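Local coordinates for hypothetical protein (Pseudomonas aeruginosa, PDB 2H9F) that probably isomerises methylaconitate, as a member of the PrpF family of isomerases, at residues A[115-120]-A[133-138]; A[26-31]-A[119-124]. One frame throughout, in Å; residues are numbered along the deposited sequence. Where two conformers were deposited one is given.

Contact 1: residues A[115-120]-A[133-138]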
ATOM      1  N   PHE A 115      -3.288 -17.749 -13.333  1.00 31.40           N
ATOM      2  CA  PHE A 115      -4.070 -16.903 -14.209  1.00 31.86           C
ATOM      3  C   PHE A 115      -4.230 -17.512 -15.572  1.00 31.84           C
ATOM      4  O   PHE A 115      -5.256 -17.318 -16.200  1.00 33.52           O
ATOM      5  CB  PHE A 115      -3.397 -15.538 -14.366  1.00 33.10           C
ATOM      6  CG  PHE A 115      -4.201 -14.546 -15.169  1.00 29.76           C
ATOM      7  CD1 PHE A 115      -5.451 -14.137 -14.728  1.00 32.85           C
ATOM      8  CD2 PHE A 115      -3.709 -14.021 -16.346  1.00 30.71           C
ATOM      9  CE1 PHE A 115      -6.180 -13.219 -15.460  1.00 31.59           C
ATOM     10  CE2 PHE A 115      -4.437 -13.140 -17.059  1.00 31.27           C
ATOM     11  CZ  PHE A 115      -5.673 -12.731 -16.599  1.00 29.85           C
ATOM     12  N   ALA A 116      -3.201 -18.224 -16.050  1.00 29.67           N
ATOM     13  CA  ALA A 116      -3.277 -18.906 -17.339  1.00 27.54           C
ATOM     14  C   ALA A 116      -4.522 -19.765 -17.401  1.00 28.71           C
ATOM     15  O   ALA A 116      -5.173 -19.844 -18.428  1.00 31.70           O
ATOM     16  CB  ALA A 116      -2.048 -19.790 -17.559  1.00 24.04           C
ATOM     17  N   LEU A 117      -4.843 -20.417 -16.274  1.00 31.60           N
ATOM     18  CA  LEU A 117      -6.040 -21.256 -16.163  1.00 29.67           C
ATOM     19  C   LEU A 117      -7.329 -20.455 -15.937  1.00 31.92           C
ATOM     20  O   LEU A 117      -8.340 -20.740 -16.607  1.00 31.47           O
ATOM     21  CB  LEU A 117      -5.845 -22.306 -15.080  1.00 31.45           C
ATOM     22  CG  LEU A 117      -4.786 -23.389 -15.406  1.00 29.80           C
ATOM     23  CD1 LEU A 117      -4.344 -24.115 -14.137  1.00 27.01           C
ATOM     24  CD2 LEU A 117      -5.354 -24.373 -16.390  1.00 26.59           C
ATOM     25  N   HIS A 118      -7.311 -19.452 -15.053  1.00 29.90           N
ATOM     26  CA  HIS A 118      -8.498 -18.622 -14.888  0.50 30.15           C
ATOM     27  C   HIS A 118      -8.841 -17.940 -16.213  1.00 30.27           C
ATOM     28  O   HIS A 118      -9.994 -17.782 -16.533  1.00 31.03           O
ATOM     29  CB  HIS A 118      -8.309 -17.583 -13.785  0.50 30.02           C
ATOM     30  CG  HIS A 118      -7.931 -18.162 -12.454  0.50 26.93           C
ATOM     31  ND1 HIS A 118      -8.780 -18.946 -11.702  0.50 24.89           N
ATOM     32  CD2 HIS A 118      -6.789 -18.045 -11.739  0.50 23.76           C
ATOM     33  CE1 HIS A 118      -8.176 -19.271 -10.577  0.50 25.52           C
ATOM     34  NE2 HIS A 118      -6.969 -18.726 -10.574  0.50 11.94           N
ATOM     35  N   ALA A 119      -7.832 -17.604 -16.989  1.00 29.99           N
ATOM     36  CA  ALA A 119      -8.024 -16.882 -18.224  1.00 28.94           C
ATOM     37  C   ALA A 119      -8.413 -17.715 -19.421  1.00 29.98           C
ATOM     38  O   ALA A 119      -8.660 -17.144 -20.506  1.00 29.48           O
ATOM     39  CB  ALA A 119      -6.776 -16.090 -18.555  1.00 28.03           C
ATOM     40  N   GLY A 120      -8.422 -19.035 -19.273  1.00 29.71           N
ATOM     41  CA  GLY A 120      -8.838 -19.919 -20.355  1.00 27.73           C
ATOM     42  C   GLY A 120      -7.790 -20.031 -21.421  1.00 28.99           C
ATOM     43  O   GLY A 120      -8.116 -20.291 -22.586  1.00 28.33           O
ATOM     44  N   CYS A 133      -2.188 -29.421 -13.186  1.00 28.73           N
ATOM     45  CA  CYS A 133      -1.970 -28.946 -14.531  1.00 29.22           C
ATOM     46  C   CYS A 133      -0.555 -28.406 -14.684  1.00 28.88           C
ATOM     47  O   CYS A 133      -0.128 -27.502 -13.981  1.00 30.33           O
ATOM     48  CB  CYS A 133      -3.017 -27.889 -14.864  1.00 30.12           C
ATOM     49  SG  CYS A 133      -2.800 -27.341 -16.547  1.00 31.94           S
ATOM     50  N   GLU A 134       0.187 -28.966 -15.615  1.00 31.03           N
ATOM     51  CA  GLU A 134       1.506 -28.473 -15.917  1.00 31.95           C
ATOM     52  C   GLU A 134       1.393 -27.290 -16.853  1.00 30.54           C
ATOM     53  O   GLU A 134       1.245 -27.448 -18.075  1.00 29.95           O
ATOM     54  CB  GLU A 134       2.299 -29.603 -16.559  1.00 33.38           C
ATOM     55  CG  GLU A 134       3.747 -29.308 -16.877  1.00 38.43           C
ATOM     56  CD  GLU A 134       4.420 -30.463 -17.637  1.00 41.18           C
ATOM     57  OE1 GLU A 134       4.265 -30.515 -18.871  1.00 45.95           O
ATOM     58  OE2 GLU A 134       5.074 -31.303 -16.972  1.00 53.56           O
ATOM     59  N   VAL A 135       1.469 -26.089 -16.294  1.00 30.05           N
ATOM     60  CA  VAL A 135       1.370 -24.904 -17.118  1.00 28.96           C
ATOM     61  C   VAL A 135       2.768 -24.543 -17.614  1.00 28.39           C
ATOM     62  O   VAL A 135       3.647 -24.270 -16.824  1.00 30.06           O
ATOM     63  CB  VAL A 135       0.740 -23.715 -16.370  1.00 29.14           C
ATOM     64  CG1 VAL A 135       0.618 -22.534 -17.306  1.00 25.97           C
ATOM     65  CG2 VAL A 135      -0.611 -24.088 -15.785  1.00 27.75           C
ATOM     66  N   ARG A 136       2.971 -24.549 -18.922  1.00 27.17           N
ATOM     67  CA  ARG A 136       4.276 -24.248 -19.499  1.00 26.80           C
ATOM     68  C   ARG A 136       4.358 -22.766 -19.900  1.00 30.49           C
ATOM     69  O   ARG A 136       3.737 -22.347 -20.888  1.00 30.80           O
ATOM     70  CB  ARG A 136       4.499 -25.131 -20.717  1.00 27.61           C
ATOM     71  CG  ARG A 136       4.384 -26.646 -20.410  1.00 26.37           C
ATOM     72  CD  ARG A 136       4.285 -27.472 -21.707  1.00 26.79           C
ATOM     73  NE  ARG A 136       3.054 -27.166 -22.436  1.00 28.43           N
ATOM     74  CZ  ARG A 136       2.797 -27.511 -23.691  1.00 31.96           C
ATOM     75  NH1 ARG A 136       3.666 -28.207 -24.406  1.00 32.14           N
ATOM     76  NH2 ARG A 136       1.647 -27.165 -24.241  1.00 33.79           N
ATOM     77  N   ILE A 137       5.146 -21.986 -19.142  1.00 31.02           N
ATOM     78  CA  ILE A 137       5.186 -20.519 -19.261  1.00 28.71           C
ATOM     79  C   ILE A 137       6.428 -20.093 -20.004  1.00 30.49           C
ATOM     80  O   ILE A 137       7.533 -20.509 -19.660  1.00 32.06           O
ATOM     81  CB  ILE A 137       5.186 -19.841 -17.892  1.00 29.05           C
ATOM     82  CG1 ILE A 137       3.958 -20.283 -17.089  1.00 29.25           C
ATOM     83  CG2 ILE A 137       5.237 -18.298 -18.058  1.00 29.06           C
ATOM     84  CD1 ILE A 137       4.035 -20.030 -15.562  1.00 24.80           C
ATOM     85  N   TRP A 138       6.251 -19.315 -21.068  1.00 30.50           N
ATOM     86  CA  TRP A 138       7.374 -18.665 -21.725  1.00 30.19           C
ATOM     87  C   TRP A 138       7.498 -17.287 -21.113  1.00 32.87           C
ATOM     88  O   TRP A 138       6.636 -16.463 -21.315  1.00 31.29           O
ATOM     89  CB  TRP A 138       7.103 -18.535 -23.189  1.00 30.81           C
ATOM     90  CG  TRP A 138       8.186 -17.896 -23.949  1.00 37.06           C
ATOM     91  CD1 TRP A 138       8.117 -16.724 -24.639  1.00 38.90           C
ATOM     92  CD2 TRP A 138       9.507 -18.406 -24.152  1.00 35.49           C
ATOM     93  NE1 TRP A 138       9.311 -16.466 -25.249  1.00 39.73           N
ATOM     94  CE2 TRP A 138      10.183 -17.487 -24.974  1.00 42.26           C
ATOM     95  CE3 TRP A 138      10.178 -19.550 -23.725  1.00 38.03           C
ATOM     96  CZ2 TRP A 138      11.514 -17.672 -25.379  1.00 40.01           C
ATOM     97  CZ3 TRP A 138      11.498 -19.732 -24.122  1.00 39.38           C
ATOM     98  CH2 TRP A 138      12.149 -18.797 -24.946  1.00 39.80           C
TER

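Contact 2: residues A[26-31]-A[119-124]. With SO4 (sulfate ion), chain H.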
ATOM      1  N   ARG A  26      -5.456 -10.571 -19.752  1.00 27.21           N
ATOM      2  CA  ARG A  26      -5.278 -11.279 -21.036  1.00 30.24           C
ATOM      3  C   ARG A  26      -4.996 -10.301 -22.149  1.00 29.27           C
ATOM      4  O   ARG A  26      -5.660  -9.265 -22.246  1.00 31.52           O
ATOM      5  CB  ARG A  26      -6.516 -12.039 -21.424  1.00 29.57           C
ATOM      6  CG  ARG A  26      -7.139 -12.826 -20.294  1.00 36.06           C
ATOM      7  CD  ARG A  26      -8.199 -13.766 -20.778  1.00 37.13           C
ATOM      8  NE  ARG A  26      -9.262 -13.084 -21.491  1.00 40.56           N
ATOM      9  CZ  ARG A  26     -10.299 -13.686 -22.057  1.00 45.87           C
ATOM     10  NH1 ARG A  26     -10.428 -15.008 -22.003  1.00 47.52           N
ATOM     11  NH2 ARG A  26     -11.190 -12.956 -22.727  1.00 46.36           N
ATOM     12  N   LEU A  27      -4.068 -10.628 -23.045  1.00 30.67           N
ATOM     13  CA  LEU A  27      -3.746  -9.715 -24.143  1.00 30.80           C
ATOM     14  C   LEU A  27      -4.988  -9.272 -24.933  1.00 31.16           C
ATOM     15  O   LEU A  27      -5.166  -8.093 -25.202  1.00 29.53           O
ATOM     16  CB  LEU A  27      -2.719 -10.352 -25.082  1.00 30.76           C
ATOM     17  CG  LEU A  27      -2.274  -9.572 -26.306  1.00 33.02           C
ATOM     18  CD1 LEU A  27      -1.517  -8.285 -25.953  1.00 34.98           C
ATOM     19  CD2 LEU A  27      -1.437 -10.512 -27.163  1.00 28.42           C
ATOM     20  N   GLU A  28      -5.854 -10.217 -25.263  1.00 32.81           N
ATOM     21  CA  GLU A  28      -7.072  -9.946 -26.030  1.00 35.23           C
ATOM     22  C   GLU A  28      -8.056  -9.005 -25.333  1.00 32.83           C
ATOM     23  O   GLU A  28      -8.896  -8.405 -25.991  1.00 30.68           O
ATOM     24  CB  GLU A  28      -7.792 -11.275 -26.347  1.00 36.56           C
ATOM     25  CG  GLU A  28      -8.428 -11.969 -25.106  1.00 42.49           C
ATOM     26  CD  GLU A  28      -8.831 -13.458 -25.340  1.00 46.82           C
ATOM     27  OE1 GLU A  28      -9.804 -13.628 -26.124  1.00 48.10           O
ATOM     28  OE2 GLU A  28      -8.192 -14.417 -24.735  1.00 50.12           O
ATOM     29  N   ASP A  29      -7.983  -8.896 -24.003  1.00 32.50           N
ATOM     30  CA  ASP A  29      -8.851  -7.979 -23.250  1.00 31.73           C
ATOM     31  C   ASP A  29      -8.378  -6.527 -23.239  1.00 32.79           C
ATOM     32  O   ASP A  29      -9.109  -5.627 -22.787  1.00 31.74           O
ATOM     33  CB  ASP A  29      -8.983  -8.441 -21.813  1.00 33.07           C
ATOM     34  CG  ASP A  29      -9.740  -9.740 -21.678  1.00 32.86           C
ATOM     35  OD1 ASP A  29     -10.517 -10.077 -22.624  1.00 30.63           O
ATOM     36  OD2 ASP A  29      -9.561 -10.420 -20.611  1.00 30.31           O
ATOM     37  N   LEU A  30      -7.173  -6.275 -23.743  1.00 31.70           N
ATOM     38  CA  LEU A  30      -6.615  -4.932 -23.686  1.00 30.42           C
ATOM     39  C   LEU A  30      -7.190  -4.121 -24.811  1.00 31.68           C
ATOM     40  O   LEU A  30      -7.448  -4.649 -25.894  1.00 32.51           O
ATOM     41  CB  LEU A  30      -5.084  -4.938 -23.821  1.00 29.76           C
ATOM     42  CG  LEU A  30      -4.295  -5.540 -22.648  1.00 34.32           C
ATOM     43  CD1 LEU A  30      -2.778  -5.580 -22.940  1.00 26.65           C
ATOM     44  CD2 LEU A  30      -4.566  -4.830 -21.328  1.00 25.84           C
ATOM     45  N   PRO A  31      -7.286  -2.808 -24.611  1.00 31.62           N
ATOM     46  CA  PRO A  31      -7.558  -1.942 -25.758  1.00 30.36           C
ATOM     47  C   PRO A  31      -6.642  -2.186 -26.929  1.00 33.89           C
ATOM     48  O   PRO A  31      -5.490  -2.555 -26.775  1.00 32.85           O
ATOM     49  CB  PRO A  31      -7.337  -0.547 -25.200  1.00 31.74           C
ATOM     50  CG  PRO A  31      -7.585  -0.673 -23.758  1.00 29.08           C
ATOM     51  CD  PRO A  31      -7.078  -2.030 -23.393  1.00 28.89           C
ATOM     52  N   ALA A 119      -7.832 -17.604 -16.989  1.00 29.99           N
ATOM     53  CA  ALA A 119      -8.024 -16.882 -18.224  1.00 28.94           C
ATOM     54  C   ALA A 119      -8.413 -17.715 -19.421  1.00 29.98           C
ATOM     55  O   ALA A 119      -8.660 -17.144 -20.506  1.00 29.48           O
ATOM     56  CB  ALA A 119      -6.776 -16.090 -18.555  1.00 28.03           C
ATOM     57  N   GLY A 120      -8.422 -19.035 -19.273  1.00 29.71           N
ATOM     58  CA  GLY A 120      -8.838 -19.919 -20.355  1.00 27.73           C
ATOM     59  C   GLY A 120      -7.790 -20.031 -21.421  1.00 28.99           C
ATOM     60  O   GLY A 120      -8.116 -20.291 -22.586  1.00 28.33           O
ATOM     61  N   LEU A 121      -6.527 -19.836 -21.070  1.00 29.18           N
ATOM     62  CA  LEU A 121      -5.503 -19.793 -22.111  1.00 29.38           C
ATOM     63  C   LEU A 121      -4.793 -21.130 -22.309  1.00 29.99           C
ATOM     64  O   LEU A 121      -3.962 -21.273 -23.193  1.00 32.26           O
ATOM     65  CB  LEU A 121      -4.488 -18.693 -21.799  1.00 29.25           C
ATOM     66  CG  LEU A 121      -4.977 -17.243 -21.805  1.00 29.99           C
ATOM     67  CD1 LEU A 121      -3.926 -16.345 -21.166  1.00 29.55           C
ATOM     68  CD2 LEU A 121      -5.278 -16.814 -23.218  1.00 27.00           C
ATOM     69  N   VAL A 122      -5.117 -22.114 -21.481  1.00 32.76           N
ATOM     70  CA  VAL A 122      -4.476 -23.434 -21.581  1.00 30.45           C
ATOM     71  C   VAL A 122      -5.359 -24.437 -22.320  1.00 31.09           C
ATOM     72  O   VAL A 122      -6.550 -24.531 -22.074  1.00 30.48           O
ATOM     73  CB  VAL A 122      -4.103 -23.965 -20.186  1.00 29.11           C
ATOM     74  CG1 VAL A 122      -3.478 -25.355 -20.281  1.00 25.57           C
ATOM     75  CG2 VAL A 122      -3.154 -22.982 -19.510  1.00 28.59           C
ATOM     76  N   ASP A 123      -4.761 -25.172 -23.250  1.00 31.96           N
ATOM     77  CA  ASP A 123      -5.457 -26.237 -23.969  1.00 32.67           C
ATOM     78  C   ASP A 123      -6.170 -27.114 -22.928  1.00 33.25           C
ATOM     79  O   ASP A 123      -5.557 -27.618 -21.990  1.00 32.21           O
ATOM     80  CB  ASP A 123      -4.427 -27.049 -24.759  1.00 33.82           C
ATOM     81  CG  ASP A 123      -5.034 -28.207 -25.570  1.00 37.24           C
ATOM     82  OD1 ASP A 123      -6.265 -28.486 -25.503  1.00 33.76           O
ATOM     83  OD2 ASP A 123      -4.220 -28.827 -26.299  1.00 39.94           O
ATOM     84  N   PRO A 124      -7.482 -27.283 -23.068  1.00 34.91           N
ATOM     85  CA  PRO A 124      -8.192 -28.105 -22.080  1.00 33.69           C
ATOM     86  C   PRO A 124      -7.782 -29.574 -22.065  1.00 33.28           C
ATOM     87  O   PRO A 124      -8.008 -30.257 -21.055  1.00 30.38           O
ATOM     88  CB  PRO A 124      -9.650 -27.951 -22.480  1.00 35.03           C
ATOM     89  CG  PRO A 124      -9.615 -27.564 -23.891  1.00 39.72           C
ATOM     90  CD  PRO A 124      -8.387 -26.734 -24.087  1.00 35.98           C
TER
HETATM   91  S   SO4 H 402     -14.026 -15.395 -23.636  1.00131.95           S
HETATM   92  O1  SO4 H 402     -13.795 -15.614 -22.206  1.00131.15           O
HETATM   93  O2  SO4 H 402     -12.816 -15.712 -24.403  1.00131.80           O
HETATM   94  O3  SO4 H 402     -15.118 -16.270 -24.065  1.00133.27           O
HETATM   95  O4  SO4 H 402     -14.402 -13.998 -23.873  1.00130.95           O

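Contact 1: residues A[115-120]-A[133-138]
Leu117, Val135 and Cys133 carry this contact, in which the last turn of helix 106-118 packs on one face of strand 131-139. It is helix-on-sheet packing within the PrpF fold, in which strands outweigh helices. The strand runs between 85-92, to which it is parallel, and 144-153, to which it is antiparallel, and the helix meets it through side chains alone: no hydrogen bond crosses, and the nearest CA atoms, those of Ala116 and Val135, are 7.6 Å apart.

Leu117 uses both of its methyls. Its CG stands anti to the carbonyl carbon (chi1 -68°), and from there the branches divide between two strand residues. CD2 meets the sulfur SG of Cys133 at 3.9 Å, while CD1 lies 4.1 Å from both CB of Cys133 and CG2 of Val135. The Leu117 and Val135 side chains cross at a slant; Cys133 is met through its sulfur and methylene, Val135 through a methyl.

Val135 divides its methyls in turn. With CG1 anti to the backbone N (chi1 -178°), CG2 faces Leu117 and CG1 faces Ala116. Cys133 and Val135 are alternate residues of an extended strand and therefore present their side chains on the same face, whereas Glu134 between them points to the other side and pairs with Arg126.

Val122 packs against Ala116 and Leu117 from the loop that follows the helix, and Val150 of the adjoining strand also touches Leu117. Past this patch Gly120 leaves the helical backbone angles, its positive phi (75°) belonging to a Schellman motif. At the Ala116 end of the contact, CB of that alanine sits 3.8 Å from Val135 CG1.

Contact 2: residues A[26-31]-A[119-124]
Arg26 and Ala119 bring the two backbones within 6.8 Å, measured between their CA atoms, where the 3-10 turn 27-29 after strand 20-26 faces the turn that closes helix 106-118. The aliphatic part of the Arg26 side chain lies against the alanine methyl: Ala119 CB is 3.5 Å from Arg26 CD and slightly farther from CG. The arginine chain then bends at chi3 (-58°), and the guanidinium reaches the carbonyl of Ala119, NH1 donating to O at 3.2 Å with a nearly straight N-H...O angle of 165°. That oxygen lies in the guanidinium plane, although the donor is tilted from the carbonyl plane.

The bond joins the end of strand 20-26 to the C-terminal end of a helix, at its Schellman turn, and Arg26 comes to it already held within a salt-bridge network. Asp29 takes it side-on with both carboxylate oxygens: NE bonds OD2 at 2.8 Å, from above the carboxylate plane, and NH2 bonds OD1 at 3.0 Å on the syn side. This two-point grip should limit rotation of the guanidinium. Glu28 approaches differently, with OE2 over one face of the guanidinium, and this pairing is one of charge alone.

The same OE2 is 4.1 Å from Leu121 CD2, where the glutamate and leucine side chains run by one another, pointing opposite ways. Leu121 also packs on Leu75 of strand 71-77, and its carbonyl oxygen accepts a hydrogen bond from Lys77. A sulfate, probably from the crystallisation liquor, receives two weak hydrogen bonds from Arg26 NH1, the one to O1 measuring 3.4 Å.

In the fold
The two contacts lie on the same side of the chain's centre, their own centres about 10 Å apart, and share Ala119 and Gly120. Along the chain, strand 20-26 and the loop 26-31 come first, then helix 106-118, the loop 119-124 and strand 131-139. Contact 1 sets the end of the helix on a strand it soon leads into; contact 2 ties the same end to a loop 88 residues earlier. They meet directly as well: Phe115 CZ packs 3.8 Å from Arg26 N, and Ala116 O probably accepts a hydrogen bond from Leu121 N. The helix terminus is thus held between neighbouring and distant parts of the chain.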